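Transcriptional regulator, GntR family (Thermotoga maritima, PDB 3SXM) probably acts as a metal-binding, DNA-binding transcriptional regulator, of which this chain is the FCD domain, captured here without its metal. Local coordinates at residues A[113-116]-A[117-121]. The protein carries 3 engineered substitutions. Residues are numbered along the deposited sequence; the frame is centred on the assembly and turned at random.
Sequences GDKE and GAIEK
Ala118 N donates to Asp114 O over 2.8 Å, the first main-chain i to i+4 bond of helix 115-135. Asp114 is the N-cap and holds this turn twice, because its carboxylate also accepts from Gly117 N through OD1 at 3.0 Å. With CG anti to the backbone N (chi1 -179°), the carboxylate folds back over the helix start, and the N-H meets OD1 from above the carboxylate plane, 55° out of it. OD2 lies 3.6 Å from Gly117 CA, a close approach that the lack of a side chain there permits. An alanine in place of Asp114 would remove the carboxylate and would probably leave Gly117 N without its capping acceptor, weakening the start of the helix. Regular helical bonds follow: Ile119 N to Lys115 O and Glu120 N to Glu116 O. Lys115 and Ile119 run side by side, Lys115 CG 4.1 Å from Ile119 CD1, while Ile119 also packs on Val20 and Glu24 of helix 5-25. Glu116 and Glu120, one turn apart, share a water that donates to OE2 of each, at a long 3.3 Å from Glu116 OE2 and a very short, hence doubtful, 2.5 Å from Glu120 OE2; such a bridge may ease the repulsion between the carboxylates. Just before the cap, Gly113 closes helix 96-111 with a Schellman motif, making this a tight helix-to-helix junction. The negative charges of Asp114 and Glu116 would be expected to interact favourably with the helix dipole.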
loop_
_atom_site.group_PDB
_atom_site.type_symbol
_atom_site.label_atom_id
_atom_site.label_comp_id
_atom_site.label_asym_id
_atom_site.label_seq_id
_atom_site.Cartn_x
_atom_site.Cartn_y
_atom_site.Cartn_z
ATOM N N GLY A 113 21.180 7.422 -6.476
ATOM C CA GLY A 113 20.175 8.476 -6.545
ATOM C C GLY A 113 19.139 8.336 -7.641
ATOM O O GLY A 113 18.366 9.269 -7.922
ATOM N N ASP A 114 19.136 7.182 -8.291
ATOM C CA ASP A 114 18.230 6.891 -9.405
ATOM C C ASP A 114 16.926 6.354 -8.821
ATOM O O ASP A 114 16.663 5.132 -8.796
ATOM C CB ASP A 114 18.913 5.867 -10.321
ATOM C CG ASP A 114 18.085 5.504 -11.533
ATOM O OD1 ASP A 114 17.069 6.183 -11.772
ATOM O OD2 ASP A 114 18.451 4.489 -12.163
ATOM N N LYS A 115 16.100 7.259 -8.319
ATOM C CA LYS A 115 14.868 6.879 -7.670
ATOM C C LYS A 115 13.878 6.211 -8.641
ATOM O O LYS A 115 13.307 5.152 -8.326
ATOM C CB LYS A 115 14.249 8.137 -7.018
ATOM C CG LYS A 115 12.948 7.922 -6.354
ATOM C CD LYS A 115 12.422 9.200 -5.629
ATOM C CE LYS A 115 11.099 8.931 -5.126
ATOM N NZ LYS A 115 10.439 10.191 -4.597
ATOM N N GLU A 116 13.709 6.796 -9.840
ATOM C CA GLU A 116 12.786 6.252 -10.804
ATOM C C GLU A 116 13.248 4.818 -11.180
ATOM O O GLU A 116 12.449 3.884 -11.222
ATOM C CB GLU A 116 12.726 7.144 -12.066
ATOM C CG GLU A 116 11.402 7.093 -12.790
ATOM C CD GLU A 116 11.383 7.885 -14.106
ATOM O OE1 GLU A 116 12.434 8.421 -14.522
ATOM O OE2 GLU A 116 10.297 7.970 -14.720
ATOM N N GLY A 117 14.525 4.662 -11.425
ATOM C CA GLY A 117 15.080 3.368 -11.808
ATOM C C GLY A 117 14.997 2.376 -10.660
ATOM O O GLY A 117 14.770 1.187 -10.878
ATOM N N ALA A 118 15.155 2.824 -9.421
ATOM C CA ALA A 118 15.027 1.912 -8.291
ATOM C C ALA A 118 13.624 1.367 -8.146
ATOM O O ALA A 118 13.452 0.169 -7.927
ATOM C CB ALA A 118 15.446 2.556 -7.000
ATOM N N ILE A 119 12.628 2.237 -8.316
ATOM C CA ILE A 119 11.243 1.789 -8.245
ATOM C C ILE A 119 10.965 0.803 -9.355
ATOM O O ILE A 119 10.360 -0.244 -9.145
ATOM C CB ILE A 119 10.322 3.015 -8.307
ATOM C CG1 ILE A 119 10.489 3.845 -7.029
ATOM C CG2 ILE A 119 8.852 2.551 -8.460
ATOM C CD1 ILE A 119 9.968 5.287 -7.185
ATOM N N GLU A 120 11.468 1.093 -10.544
ATOM C CA GLU A 120 11.303 0.163 -11.670
ATOM C C GLU A 120 11.921 -1.196 -11.346
ATOM O O GLU A 120 11.323 -2.230 -11.617
ATOM C CB GLU A 120 11.930 0.693 -12.964
ATOM C CG GLU A 120 11.198 1.840 -13.600
ATOM C CD GLU A 120 11.908 2.375 -14.843
ATOM O OE1 GLU A 120 12.909 1.766 -15.324
ATOM O OE2 GLU A 120 11.457 3.411 -15.359
ATOM N N LYS A 121 13.118 -1.201 -10.777
ATOM C CA LYS A 121 13.804 -2.470 -10.506
ATOM C C LYS A 121 13.091 -3.289 -9.424
ATOM O O LYS A 121 13.040 -4.517 -9.515
ATOM C CB LYS A 121 15.271 -2.244 -10.095
ATOM C CG LYS A 121 16.147 -3.492 -10.066
ATOM C CD LYS A 121 16.347 -4.030 -11.536
ATOM C CE LYS A 121 17.307 -5.156 -11.657
ATOM N NZ LYS A 121 17.265 -5.619 -13.103
HETATM O O HOH W 1 9.530 4.783 -14.447
#